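Local coordinates for protein pectate lyase 47 (Bacillus sp. TS-47, PDB 1VBL) that probably cleaves pectate, the polygalacturonate of plant cell walls, by calcium-dependent beta-elimination, as a thermostable pectate lyase of polysaccharide lyase family 1, at residues D81-P86 against D124-Y129; I192-E195 against H199-I202; L232-S237 against L270-H275; Y309-A314 against F332-D337; G356-V359 against G364-Y367. All blocks are in the same frame, centred on the assembly; numbering follows the deposited sequence.

Contact 1 of 5, residues D81-P86 against D124-Y129; sequences DFYKDP and DRIMVY
The phenol oxygen of Tyr83 is closed in by aliphatic carbon on the side of residues 124-129: its OH lies 3.5 Å from Ile126 CG2 and 3.6 Å from Arg125 CD. No hydrogen bond crosses between the two segments, and what meets the hydroxyl here is a methyl branch and the stem of an arginine. Arg125 sends its CG anti to the backbone N (chi1 173°), and with chi2 extended its CD passes the hydroxyl end of Tyr83. The bend at chi3 (-66°) then turns NE toward Phe82, 3.8 Å from Phe82 CE2. The guanidinium stands nearly perpendicular to the Phe82 ring, their planes 89° apart, with the phenylalanine meeting it obliquely and not stacked on it. Within residues 81-86 the two aromatic side chains also touch, Phe82 CD2 sitting 3.7 Å above the plane of the Tyr83 ring near its rim.

The charged end of Arg125 is committed elsewhere: NH1 donates to the carbonyl of Val71 and NH2 forms a salt bridge with Asp73. Helix 110-126 contributes further, since Lys121 makes a cation-pi contact with Phe82 and a hydrogen bond to its carbonyl, and Arg117 a salt bridge with Asp85. The contact thus sets the short, weakly bonded helical turn 80-83 against the C-terminal end of helix 110-126, just where the chain enters strand 127-129. With its NH1 and NH2 engaged by Val71 and Asp73, Arg125 meets the aromatic side chains through its methylenes and NE, and cohesion between these two segments comes from van der Waals contact.

Contact 2 of 5, residues I192-E195 against H199-I202; sequences ISIE and HIWI
Four isoleucines of residues 192-195 and 199-202 face one another, and they meet in two different ways. Ile192 and Ile202 meet end to end, with CD1 of Ile192 4.0 Å from CD1 of Ile202 and almost equally near its CG2 methyl. Ile194 and Ile200 instead pass each other pointing opposite ways, and here the end of one chain meets the branch of the other: Ile194 CD1 rests 3.9 Å from Ile200 CG2. The same Ile194 methyl lies 4.4 Å from Ile202 CG1, so that it touches both isoleucines of the facing strand. The reach differs on the two sides. Ile192 and Ile194 carry CD1 on a fully extended chain (chi2 of Ile194 174°), which projects the methyl toward the facing strand, whereas Ile200 and Ile202 fold theirs back (chi2 of Ile202 -56°) and offer a blunter surface.

The strand axes are 10.4 Å apart and run at 161°, nearly antiparallel, yet no hydrogen bond joins them, because the strands belong to different faces of the coil. The residues between alternate to the other side: Trp201 points away, and Ser193 OG donates a 2.7 Å bond to Glu195 OE1, using the anti lone pair of that oxygen. Packing of this kind fills the interior of the parallel beta-helix characteristic of pectate lyases. The same layer of side chains continues into neighbouring coils, with Ile200 touching Val158 and Ile202 touching Ile160 of strand 156-161, Ile192 resting on Ile152 of strand 149-153, and Ile194 packing on Leu232 and Ile234 of strand 232-235.

Contact 3 of 5, residues L232-S237 against L270-H275; sequences LDIKNS and LRVTLH. With CA (calcium ion), chain B.
Ile234 and its partners Leu270 and Val272 form the tight half of this contact, inside the beta-helix. CD1 of Ile234 meets Val272 tip to tip, 4.0 Å from Val272 CG2 and equally near CG1, so the end of the isoleucine is set against both methyls of the valine. Its other branch passes alongside Leu270, with Ile234 CG2 4.0 Å from Leu270 CD2. This division follows from chi1 of -58°, which sets CG1 anti to the carbonyl carbon and CG2 anti to the backbone N.

The contact thins toward Lys235, whose CA is 4.3 Å from Leu270 CD2 while its CB points away. On that outer side of strand 232-235 the chemistry becomes polar. Asp233 OD2 binds the calcium ion at 2.5 Å, three waters also bind the ion, and Asp190 and Asp229 bind the same metal. The second carboxylate oxygen, OD1, accepts a hydrogen bond from the backbone N of Leu256, which would limit rotation of the group.

One short strand therefore has two chemistries: the side chain of its inward isoleucine meets residues 270-275 through apolar contacts, and the aspartate just before it is directed outward as a calcium ligand.

Contact 4 of 5, residues Y309-A314 against F332-D337; sequences YDFQYA and FDWDID
Two loops that leave the coils of the parallel beta-helix, one after strand 293-303 and the other after strand 322-332, meet at an aromatic cluster built round Phe311. Phe332 presents its edge to a face of the Phe311 ring in a T-shaped pair, the centroids 5.2 Å apart and the planes at 73°; the nearest approach, 3.8 Å, is between Phe332 CE1 and Phe311 CE1. Over the opposite face of Phe311 sits the backbone N of Tyr313, 3.7 Å above the ring centre. Ile336 CD1 comes obliquely to the rim of the same ring, 3.5 Å from Phe311 CE1, while its other branch lies on Phe332, CG2 being 3.6 Å above the middle of that ring. Trp334 joins from the side. With chi1 of 79° its indole is set between backbone N and carbonyl carbon, which brings CH2 to 4.0 Å from Phe311 CB, the CB lying at the indole edge near its plane. One indole face is in turn covered near its rim by Phe332 CD1.

Phe303, from strand 293-303, extends the cluster by stacking with Phe332 and meeting Phe311 as well. Replacing Phe311 with an alanine would probably strip the edge of Phe332 of its aromatic face and leave the CD1 methyl of Ile336 without the ring it packs on. Polar ties, such as Asp333 with Ser304 and the backbone N of Asn305, fasten residues 332-337 to the start of the loop that follows strand 293-303. No hydrogen bond links the two segments, so direct cohesion between them is probably mostly dispersion, with an electrostatic share from the edge-to-face pair.

Contact 5 of 5, residues G356-V359 against G364-Y367; sequences GTIV and GRRY
Residues 356-359 and 364-367 run 162° apart as the arms of a beta hairpin, in which Val359 and Arg366 form the antiparallel hydrogen-bonded pair and Ile358 and Tyr367 the non-hydrogen-bonded one. Val359 N donates to Arg366 O at 2.9 Å (169° at the hydrogen), and Arg366 N returns a 3.0 Å bond to Val359 O.

On one face Ile358 lies over the Tyr367 ring in a CH-pi contact, CG1 being 3.8 Å from the centroid, while its CD1 continues across toward CZ. With alanine in place of Ile358, this face of the tyrosine would probably lose its aliphatic cover and the ring would be freer to turn. Gly356 O touches the edge of the same ring, 3.6 Å from Tyr367 CE2. On the other face Val359 and Arg366 lie side by side: the Val359 CG1 methyl, placed by a chi1 of 64°, sits 3.5 Å above the guanidinium plane. That guanidinium is hydrogen-bonded from NH1 to Asn363 OD1 in the turn.

The hairpin sits toward one end of the beta-helix. Strand 351-361 pairs in parallel with strand 322-332, through backbone bonds of Ile358 with Asn328 and Phe330, and strand 364-367 pairs antiparallel along it.

In the fold
Contacts 2 and 3 are the buried ones and adjoin: strands 192-195 and 232-235 are neighbours in one parallel sheet, bonded through Ile194 N to Asp233 O, and both contacts fill the beta-helix interior with aliphatic side chains, contact 3 carrying the calcium site on its outer side. Contact 1 reaches that sheet through strand 127-129 but lies farther out, where aromatic rings meet an arginine stem. Contacts 4 and 5 lie on the same side of the molecule, centres about 15 Å apart, away from the metal. Contact 4 joins two loops through aromatic rings; contact 5, the farthest from the chain centre, is the one whose segments share backbone hydrogen bonds, with side chains that range from buried to exposed.

Contact 1 of 5, residues D81-P86 against D124-Y129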
# COMPACT_ATOMS: atom_id res chain seq x y z
N ASP A 81 17.63 17.57 9.02
CA ASP A 81 18.97 17.93 9.48
C ASP A 81 19.63 16.78 10.25
O ASP A 81 20.84 16.58 10.18
CB ASP A 81 18.91 19.19 10.35
CG ASP A 81 18.06 19.01 11.60
OD1 ASP A 81 16.96 18.42 11.51
OD2 ASP A 81 18.49 19.47 12.69
N PHE A 82 18.80 16.02 10.96
CA PHE A 82 19.27 14.88 11.74
C PHE A 82 19.82 13.79 10.82
O PHE A 82 20.82 13.14 11.13
CB PHE A 82 18.10 14.32 12.56
CG PHE A 82 18.43 13.09 13.36
CD1 PHE A 82 18.94 13.20 14.65
CD2 PHE A 82 18.20 11.83 12.83
CE1 PHE A 82 19.22 12.06 15.40
CE2 PHE A 82 18.48 10.68 13.57
CZ PHE A 82 18.99 10.79 14.86
N TYR A 83 19.17 13.61 9.68
CA TYR A 83 19.58 12.58 8.73
C TYR A 83 20.59 13.01 7.67
O TYR A 83 21.30 12.17 7.12
CB TYR A 83 18.36 12.04 7.99
CG TYR A 83 17.27 11.47 8.87
CD1 TYR A 83 16.03 12.10 8.98
CD2 TYR A 83 17.46 10.26 9.54
CE1 TYR A 83 15.01 11.55 9.74
CE2 TYR A 83 16.44 9.70 10.30
CZ TYR A 83 15.22 10.34 10.39
OH TYR A 83 14.20 9.78 11.12
N LYS A 84 20.65 14.31 7.40
CA LYS A 84 21.51 14.84 6.36
C LYS A 84 23.00 14.51 6.42
O LYS A 84 23.68 14.75 7.43
CB LYS A 84 21.34 16.37 6.28
CG LYS A 84 21.92 16.98 5.01
CD LYS A 84 21.72 18.50 4.97
CE LYS A 84 22.71 19.23 5.87
NZ LYS A 84 24.13 18.99 5.45
N ASP A 85 23.51 13.96 5.32
CA ASP A 85 24.92 13.61 5.19
C ASP A 85 25.69 14.94 5.13
O ASP A 85 25.20 15.93 4.59
CB ASP A 85 25.14 12.83 3.89
CG ASP A 85 26.59 12.39 3.71
OD1 ASP A 85 26.97 11.34 4.26
OD2 ASP A 85 27.33 13.11 3.01
N PRO A 86 26.92 14.97 5.68
CA PRO A 86 27.74 16.19 5.67
C PRO A 86 28.01 16.72 4.26
O PRO A 86 28.24 17.91 4.06
CB PRO A 86 29.03 15.75 6.35
CG PRO A 86 28.61 14.60 7.20
CD PRO A 86 27.63 13.86 6.33
N ASP A 124 16.90 3.30 7.74
CA ASP A 124 17.27 2.44 8.85
C ASP A 124 16.56 2.80 10.15
O ASP A 124 16.47 1.97 11.06
CB ASP A 124 18.79 2.46 9.07
CG ASP A 124 19.55 1.75 7.96
OD1 ASP A 124 18.93 0.97 7.20
OD2 ASP A 124 20.78 1.97 7.85
N ARG A 125 16.06 4.03 10.26
CA ARG A 125 15.37 4.45 11.48
C ARG A 125 13.85 4.38 11.46
O ARG A 125 13.24 3.98 12.45
CB ARG A 125 15.79 5.87 11.87
CG ARG A 125 15.00 6.46 13.04
CD ARG A 125 15.69 7.68 13.65
NE ARG A 125 16.96 7.31 14.28
CZ ARG A 125 17.07 6.84 15.52
NH1 ARG A 125 16.00 6.68 16.29
NH2 ARG A 125 18.27 6.49 15.99
N ILE A 126 13.24 4.77 10.34
CA ILE A 126 11.78 4.80 10.26
C ILE A 126 11.06 3.56 9.73
O ILE A 126 9.85 3.42 9.93
CB ILE A 126 11.29 6.02 9.44
CG1 ILE A 126 11.58 5.82 7.96
CG2 ILE A 126 11.99 7.29 9.96
CD1 ILE A 126 11.05 6.95 7.09
N MET A 127 11.77 2.67 9.03
CA MET A 127 11.12 1.46 8.53
C MET A 127 11.35 0.37 9.57
O MET A 127 12.47 -0.12 9.75
CB MET A 127 11.70 1.05 7.17
CG MET A 127 11.37 2.05 6.05
SD MET A 127 9.62 2.58 6.03
CE MET A 127 8.82 1.05 5.66
N VAL A 128 10.28 0.01 10.26
CA VAL A 128 10.31 -0.98 11.33
C VAL A 128 10.10 -2.41 10.83
O VAL A 128 9.07 -2.71 10.22
CB VAL A 128 9.24 -0.65 12.40
CG1 VAL A 128 9.27 -1.67 13.53
CG2 VAL A 128 9.46 0.75 12.94
N TYR A 129 11.06 -3.28 11.10
CA TYR A 129 10.96 -4.68 10.69
C TYR A 129 9.99 -5.43 11.59
O TYR A 129 9.95 -5.22 12.81
CB TYR A 129 12.33 -5.36 10.77
CG TYR A 129 13.23 -5.07 9.60
CD1 TYR A 129 13.04 -5.70 8.37
CD2 TYR A 129 14.29 -4.17 9.72
CE1 TYR A 129 13.88 -5.44 7.29
CE2 TYR A 129 15.13 -3.90 8.65
CZ TYR A 129 14.92 -4.54 7.44
OH TYR A 129 15.75 -4.27 6.38

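Contact 2 of 5, residues I192-E195 against H199-I202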
# COMPACT_ATOMS: atom_id res chain seq x y z
N ILE A 192 3.19 0.27 4.76
CA ILE A 192 3.36 -1.17 4.93
C ILE A 192 3.96 -1.73 3.65
O ILE A 192 3.39 -1.57 2.57
CB ILE A 192 2.03 -1.90 5.22
CG1 ILE A 192 1.48 -1.47 6.58
CG2 ILE A 192 2.25 -3.41 5.20
CD1 ILE A 192 0.20 -2.19 6.99
N SER A 193 5.11 -2.37 3.78
CA SER A 193 5.80 -2.97 2.65
C SER A 193 5.96 -4.46 2.91
O SER A 193 6.61 -4.87 3.86
CB SER A 193 7.17 -2.31 2.47
OG SER A 193 7.89 -2.95 1.42
N ILE A 194 5.34 -5.26 2.05
CA ILE A 194 5.39 -6.71 2.17
C ILE A 194 6.33 -7.25 1.09
O ILE A 194 6.04 -7.15 -0.10
CB ILE A 194 3.97 -7.30 2.00
CG1 ILE A 194 3.05 -6.70 3.06
CG2 ILE A 194 4.02 -8.82 2.11
CD1 ILE A 194 1.57 -7.09 2.91
N GLU A 195 7.45 -7.82 1.52
CA GLU A 195 8.45 -8.35 0.59
C GLU A 195 8.86 -9.77 0.96
O GLU A 195 9.28 -10.03 2.09
CB GLU A 195 9.68 -7.43 0.59
CG GLU A 195 9.35 -5.95 0.55
CD GLU A 195 10.56 -5.05 0.73
OE1 GLU A 195 10.37 -3.84 0.97
OE2 GLU A 195 11.71 -5.54 0.63
N HIS A 199 1.20 -15.20 4.10
CA HIS A 199 0.19 -15.26 5.16
C HIS A 199 0.17 -13.98 5.97
O HIS A 199 0.51 -13.96 7.16
CB HIS A 199 0.42 -16.48 6.05
CG HIS A 199 0.13 -17.78 5.36
ND1 HIS A 199 1.10 -18.50 4.70
CD2 HIS A 199 -1.03 -18.43 5.16
CE1 HIS A 199 0.54 -19.55 4.13
NE2 HIS A 199 -0.75 -19.53 4.39
N ILE A 200 -0.24 -12.90 5.32
CA ILE A 200 -0.32 -11.59 5.95
C ILE A 200 -1.74 -11.08 5.85
O ILE A 200 -2.35 -11.11 4.78
CB ILE A 200 0.61 -10.58 5.24
CG1 ILE A 200 2.00 -11.18 5.02
CG2 ILE A 200 0.68 -9.29 6.06
CD1 ILE A 200 2.73 -11.57 6.29
N TRP A 201 -2.28 -10.60 6.96
CA TRP A 201 -3.63 -10.06 6.98
C TRP A 201 -3.57 -8.60 7.42
O TRP A 201 -3.15 -8.29 8.53
CB TRP A 201 -4.50 -10.87 7.95
CG TRP A 201 -5.94 -10.45 7.99
CD1 TRP A 201 -6.69 -9.95 6.95
CD2 TRP A 201 -6.84 -10.58 9.10
NE1 TRP A 201 -7.99 -9.77 7.35
CE2 TRP A 201 -8.11 -10.15 8.66
CE3 TRP A 201 -6.69 -11.03 10.42
CZ2 TRP A 201 -9.23 -10.15 9.51
CZ3 TRP A 201 -7.81 -11.03 11.26
CH2 TRP A 201 -9.06 -10.59 10.79
N ILE A 202 -3.98 -7.71 6.51
CA ILE A 202 -4.01 -6.27 6.77
C ILE A 202 -5.49 -5.94 6.83
O ILE A 202 -6.16 -5.92 5.80
CB ILE A 202 -3.34 -5.50 5.62
CG1 ILE A 202 -1.92 -6.03 5.39
CG2 ILE A 202 -3.36 -4.01 5.92
CD1 ILE A 202 -1.03 -5.99 6.63

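Contact 3 of 5, residues L232-S237 against L270-H275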
# COMPACT_ATOMS: atom_id res chain seq x y z
N LEU A 232 0.42 0.52 0.70
CA LEU A 232 0.58 -0.89 1.00
C LEU A 232 1.08 -1.60 -0.25
O LEU A 232 0.29 -1.89 -1.16
CB LEU A 232 -0.77 -1.47 1.43
CG LEU A 232 -0.85 -2.81 2.16
CD1 LEU A 232 -2.32 -3.15 2.40
CD2 LEU A 232 -0.18 -3.90 1.35
N ASP A 233 2.38 -1.86 -0.32
CA ASP A 233 2.94 -2.53 -1.48
C ASP A 233 3.31 -3.97 -1.20
O ASP A 233 3.70 -4.32 -0.08
CB ASP A 233 4.16 -1.76 -2.01
CG ASP A 233 3.77 -0.45 -2.67
OD1 ASP A 233 2.61 -0.32 -3.13
OD2 ASP A 233 4.62 0.46 -2.75
N ILE A 234 3.17 -4.80 -2.22
CA ILE A 234 3.43 -6.23 -2.13
C ILE A 234 4.34 -6.64 -3.27
O ILE A 234 4.00 -6.44 -4.44
CB ILE A 234 2.10 -7.00 -2.21
CG1 ILE A 234 1.17 -6.53 -1.08
CG2 ILE A 234 2.34 -8.51 -2.14
CD1 ILE A 234 -0.25 -7.05 -1.18
N LYS A 235 5.49 -7.23 -2.95
CA LYS A 235 6.42 -7.62 -4.01
C LYS A 235 7.36 -8.75 -3.63
O LYS A 235 7.31 -9.31 -2.53
CB LYS A 235 7.26 -6.41 -4.42
CG LYS A 235 8.16 -5.87 -3.31
CD LYS A 235 8.97 -4.66 -3.77
CE LYS A 235 9.90 -4.18 -2.67
NZ LYS A 235 10.70 -2.98 -3.08
N ASN A 236 8.23 -9.08 -4.58
CA ASN A 236 9.24 -10.12 -4.42
C ASN A 236 8.75 -11.44 -3.86
O ASN A 236 9.12 -11.85 -2.76
CB ASN A 236 10.40 -9.59 -3.57
CG ASN A 236 11.12 -8.43 -4.23
OD1 ASN A 236 11.11 -8.30 -5.45
ND2 ASN A 236 11.76 -7.60 -3.43
N SER A 237 7.90 -12.10 -4.65
CA SER A 237 7.36 -13.40 -4.31
C SER A 237 6.52 -13.50 -3.04
O SER A 237 6.39 -14.59 -2.48
CB SER A 237 8.49 -14.43 -4.25
OG SER A 237 9.25 -14.38 -5.45
N LEU A 270 2.19 -13.94 -5.48
CA LEU A 270 1.42 -12.70 -5.43
C LEU A 270 -0.08 -12.95 -5.42
O LEU A 270 -0.86 -12.20 -6.01
CB LEU A 270 1.81 -11.80 -6.60
CG LEU A 270 3.28 -11.37 -6.60
CD1 LEU A 270 3.57 -10.51 -7.82
CD2 LEU A 270 3.59 -10.60 -5.32
N ARG A 271 -0.49 -14.02 -4.73
CA ARG A 271 -1.91 -14.34 -4.61
C ARG A 271 -2.45 -13.49 -3.47
O ARG A 271 -2.15 -13.72 -2.30
CB ARG A 271 -2.07 -15.84 -4.35
CG ARG A 271 -1.86 -16.66 -5.62
CD ARG A 271 -1.79 -18.16 -5.37
NE ARG A 271 -0.51 -18.56 -4.79
CZ ARG A 271 -0.05 -19.81 -4.81
NH1 ARG A 271 -0.77 -20.77 -5.38
NH2 ARG A 271 1.11 -20.10 -4.24
N VAL A 272 -3.24 -12.49 -3.84
CA VAL A 272 -3.79 -11.55 -2.88
C VAL A 272 -5.29 -11.36 -3.05
O VAL A 272 -5.82 -11.43 -4.16
CB VAL A 272 -3.12 -10.15 -3.05
CG1 VAL A 272 -3.59 -9.20 -1.95
CG2 VAL A 272 -1.61 -10.29 -3.04
N THR A 273 -5.98 -11.13 -1.94
CA THR A 273 -7.41 -10.88 -1.94
C THR A 273 -7.61 -9.51 -1.30
O THR A 273 -7.07 -9.24 -0.23
CB THR A 273 -8.20 -11.90 -1.09
OG1 THR A 273 -8.06 -13.20 -1.66
CG2 THR A 273 -9.68 -11.53 -1.05
N LEU A 274 -8.38 -8.66 -1.98
CA LEU A 274 -8.68 -7.33 -1.47
C LEU A 274 -10.18 -7.18 -1.48
O LEU A 274 -10.81 -7.22 -2.55
CB LEU A 274 -8.06 -6.24 -2.34
CG LEU A 274 -6.55 -6.29 -2.58
CD1 LEU A 274 -6.26 -7.16 -3.79
CD2 LEU A 274 -6.02 -4.88 -2.81
N HIS A 275 -10.78 -7.02 -0.31
CA HIS A 275 -12.22 -6.87 -0.26
C HIS A 275 -12.69 -5.90 0.80
O HIS A 275 -12.05 -5.71 1.84
CB HIS A 275 -12.90 -8.25 -0.11
CG HIS A 275 -12.68 -8.91 1.22
ND1 HIS A 275 -13.47 -8.63 2.32
CD2 HIS A 275 -11.81 -9.87 1.61
CE1 HIS A 275 -13.09 -9.40 3.33
NE2 HIS A 275 -12.09 -10.16 2.92
CA CA B . 7.11 0.74 -2.35
O HOH W 1 9.16 1.68 -1.55
O HOH W 2 7.68 -1.81 -2.41
O HOH W 3 7.90 0.81 -4.74

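Contact 4 of 5, residues Y309-A314 against F332-D337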
# COMPACT_ATOMS: atom_id res chain seq x y z
N TYR A 309 -5.92 15.04 -4.78
CA TYR A 309 -5.33 13.97 -5.56
C TYR A 309 -6.17 13.68 -6.79
O TYR A 309 -7.34 13.32 -6.69
CB TYR A 309 -5.21 12.71 -4.70
CG TYR A 309 -4.20 12.85 -3.58
CD1 TYR A 309 -2.87 12.46 -3.77
CD2 TYR A 309 -4.56 13.43 -2.37
CE1 TYR A 309 -1.92 12.65 -2.76
CE2 TYR A 309 -3.62 13.62 -1.36
CZ TYR A 309 -2.30 13.23 -1.57
OH TYR A 309 -1.37 13.43 -0.57
N ASP A 310 -5.57 13.84 -7.97
CA ASP A 310 -6.28 13.57 -9.21
C ASP A 310 -6.47 12.07 -9.31
O ASP A 310 -5.87 11.31 -8.55
CB ASP A 310 -5.47 14.06 -10.41
CG ASP A 310 -5.32 15.57 -10.43
OD1 ASP A 310 -6.36 16.27 -10.41
OD2 ASP A 310 -4.17 16.07 -10.46
N PHE A 311 -7.33 11.64 -10.22
CA PHE A 311 -7.57 10.21 -10.41
C PHE A 311 -6.99 9.83 -11.76
O PHE A 311 -7.23 10.52 -12.76
CB PHE A 311 -9.06 9.89 -10.39
CG PHE A 311 -9.38 8.49 -10.85
CD1 PHE A 311 -9.82 8.25 -12.15
CD2 PHE A 311 -9.21 7.41 -9.99
CE1 PHE A 311 -10.09 6.96 -12.59
CE2 PHE A 311 -9.48 6.10 -10.42
CZ PHE A 311 -9.92 5.88 -11.72
N GLN A 312 -6.22 8.75 -11.80
CA GLN A 312 -5.62 8.30 -13.05
C GLN A 312 -6.27 6.99 -13.50
O GLN A 312 -6.78 6.89 -14.61
CB GLN A 312 -4.11 8.10 -12.88
CG GLN A 312 -3.39 7.79 -14.19
CD GLN A 312 -1.93 7.44 -14.00
OE1 GLN A 312 -1.21 8.14 -13.28
NE2 GLN A 312 -1.47 6.38 -14.65
N TYR A 313 -6.25 5.99 -12.62
CA TYR A 313 -6.85 4.70 -12.92
C TYR A 313 -6.99 3.90 -11.62
O TYR A 313 -6.37 4.23 -10.61
CB TYR A 313 -5.98 3.93 -13.92
CG TYR A 313 -4.73 3.31 -13.34
CD1 TYR A 313 -4.77 2.04 -12.76
CD2 TYR A 313 -3.51 3.99 -13.36
CE1 TYR A 313 -3.63 1.45 -12.22
CE2 TYR A 313 -2.36 3.41 -12.81
CZ TYR A 313 -2.43 2.15 -12.25
OH TYR A 313 -1.30 1.56 -11.72
N ALA A 314 -7.82 2.86 -11.65
CA ALA A 314 -8.02 2.04 -10.46
C ALA A 314 -7.33 0.69 -10.59
O ALA A 314 -6.40 0.39 -9.85
CB ALA A 314 -9.52 1.84 -10.22
N PHE A 332 -18.16 8.52 -8.93
CA PHE A 332 -17.41 9.68 -9.39
C PHE A 332 -18.37 10.87 -9.39
O PHE A 332 -19.55 10.69 -9.70
CB PHE A 332 -16.90 9.46 -10.83
CG PHE A 332 -15.84 8.40 -10.95
CD1 PHE A 332 -14.49 8.73 -10.88
CD2 PHE A 332 -16.19 7.07 -11.16
CE1 PHE A 332 -13.50 7.76 -11.03
CE2 PHE A 332 -15.21 6.08 -11.31
CZ PHE A 332 -13.86 6.43 -11.25
N ASP A 333 -17.90 12.06 -9.06
CA ASP A 333 -18.80 13.21 -9.06
C ASP A 333 -18.70 14.02 -10.35
O ASP A 333 -19.13 15.17 -10.41
CB ASP A 333 -18.60 14.09 -7.82
CG ASP A 333 -17.24 14.75 -7.77
OD1 ASP A 333 -16.98 15.43 -6.76
OD2 ASP A 333 -16.43 14.60 -8.72
N TRP A 334 -18.12 13.39 -11.37
CA TRP A 334 -18.00 14.00 -12.69
C TRP A 334 -18.19 12.88 -13.72
O TRP A 334 -18.03 11.70 -13.39
CB TRP A 334 -16.64 14.70 -12.85
CG TRP A 334 -15.45 13.82 -13.16
CD1 TRP A 334 -14.95 13.54 -14.39
CD2 TRP A 334 -14.59 13.18 -12.21
NE1 TRP A 334 -13.81 12.77 -14.27
CE2 TRP A 334 -13.57 12.53 -12.94
CE3 TRP A 334 -14.57 13.09 -10.81
CZ2 TRP A 334 -12.54 11.81 -12.33
CZ3 TRP A 334 -13.55 12.37 -10.19
CH2 TRP A 334 -12.55 11.74 -10.96
N ASP A 335 -18.55 13.25 -14.94
CA ASP A 335 -18.81 12.27 -16.00
C ASP A 335 -17.55 11.70 -16.64
O ASP A 335 -17.27 11.93 -17.81
CB ASP A 335 -19.71 12.90 -17.06
CG ASP A 335 -21.17 12.96 -16.63
OD1 ASP A 335 -21.92 13.81 -17.14
OD2 ASP A 335 -21.57 12.13 -15.78
N ILE A 336 -16.80 10.95 -15.85
CA ILE A 336 -15.56 10.34 -16.33
C ILE A 336 -15.83 9.27 -17.38
O ILE A 336 -16.89 8.65 -17.39
CB ILE A 336 -14.77 9.70 -15.16
CG1 ILE A 336 -13.39 9.25 -15.64
CG2 ILE A 336 -15.54 8.50 -14.61
CD1 ILE A 336 -12.51 8.66 -14.54
N ASP A 337 -14.87 9.08 -18.27
CA ASP A 337 -14.96 8.06 -19.30
C ASP A 337 -14.61 6.77 -18.55
O ASP A 337 -13.48 6.60 -18.12
CB ASP A 337 -13.92 8.34 -20.38
CG ASP A 337 -13.99 7.35 -21.53
OD1 ASP A 337 -14.44 6.20 -21.32
OD2 ASP A 337 -13.57 7.72 -22.64

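Contact 5 of 5, residues G356-V359 against G364-Y367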
# COMPACT_ATOMS: atom_id res chain seq x y z
N GLY A 356 -20.42 -7.79 -12.08
CA GLY A 356 -21.14 -7.06 -11.06
C GLY A 356 -20.66 -5.66 -10.74
O GLY A 356 -21.00 -5.12 -9.69
N THR A 357 -19.88 -5.06 -11.64
CA THR A 357 -19.38 -3.71 -11.40
C THR A 357 -20.47 -2.66 -11.60
O THR A 357 -21.23 -2.70 -12.57
CB THR A 357 -18.22 -3.34 -12.37
OG1 THR A 357 -17.14 -4.26 -12.21
CG2 THR A 357 -17.72 -1.93 -12.07
N ILE A 358 -20.55 -1.72 -10.66
CA ILE A 358 -21.50 -0.64 -10.78
C ILE A 358 -20.72 0.66 -10.84
O ILE A 358 -19.73 0.83 -10.13
CB ILE A 358 -22.45 -0.54 -9.56
CG1 ILE A 358 -23.43 -1.71 -9.56
CG2 ILE A 358 -23.22 0.80 -9.62
CD1 ILE A 358 -24.42 -1.67 -8.39
N VAL A 359 -21.15 1.57 -11.71
CA VAL A 359 -20.51 2.87 -11.80
C VAL A 359 -21.63 3.86 -11.50
O VAL A 359 -22.73 3.76 -12.05
CB VAL A 359 -19.90 3.14 -13.20
CG1 VAL A 359 -20.99 3.20 -14.27
CG2 VAL A 359 -19.11 4.44 -13.17
N GLY A 364 -25.86 9.13 -14.35
CA GLY A 364 -26.53 7.87 -14.07
C GLY A 364 -25.74 6.82 -13.31
O GLY A 364 -24.51 6.84 -13.25
N ARG A 365 -26.48 5.89 -12.72
CA ARG A 365 -25.92 4.80 -11.94
C ARG A 365 -26.36 3.49 -12.59
O ARG A 365 -27.54 3.29 -12.85
CB ARG A 365 -26.46 4.89 -10.51
CG ARG A 365 -26.23 3.68 -9.65
CD ARG A 365 -27.06 3.80 -8.39
NE ARG A 365 -27.03 2.57 -7.59
CZ ARG A 365 -27.93 2.26 -6.67
NH1 ARG A 365 -28.94 3.09 -6.41
NH2 ARG A 365 -27.82 1.13 -5.99
N ARG A 366 -25.41 2.60 -12.86
CA ARG A 366 -25.77 1.33 -13.49
C ARG A 366 -24.64 0.32 -13.49
O ARG A 366 -23.49 0.66 -13.24
CB ARG A 366 -26.21 1.55 -14.93
CG ARG A 366 -25.08 1.84 -15.91
CD ARG A 366 -24.46 3.21 -15.69
NE ARG A 366 -23.55 3.57 -16.77
CZ ARG A 366 -23.02 4.77 -16.95
NH1 ARG A 366 -23.31 5.76 -16.10
NH2 ARG A 366 -22.20 5.01 -17.97
N TYR A 367 -24.99 -0.93 -13.78
CA TYR A 367 -24.00 -1.99 -13.88
C TYR A 367 -23.27 -1.71 -15.18
O TYR A 367 -23.86 -1.24 -16.15
CB TYR A 367 -24.67 -3.36 -13.95
CG TYR A 367 -25.08 -3.90 -12.61
CD1 TYR A 367 -26.39 -3.77 -12.16
CD2 TYR A 367 -24.15 -4.51 -11.77
CE1 TYR A 367 -26.77 -4.25 -10.89
CE2 TYR A 367 -24.51 -4.98 -10.51
CZ TYR A 367 -25.82 -4.85 -10.08
OH TYR A 367 -26.17 -5.32 -8.83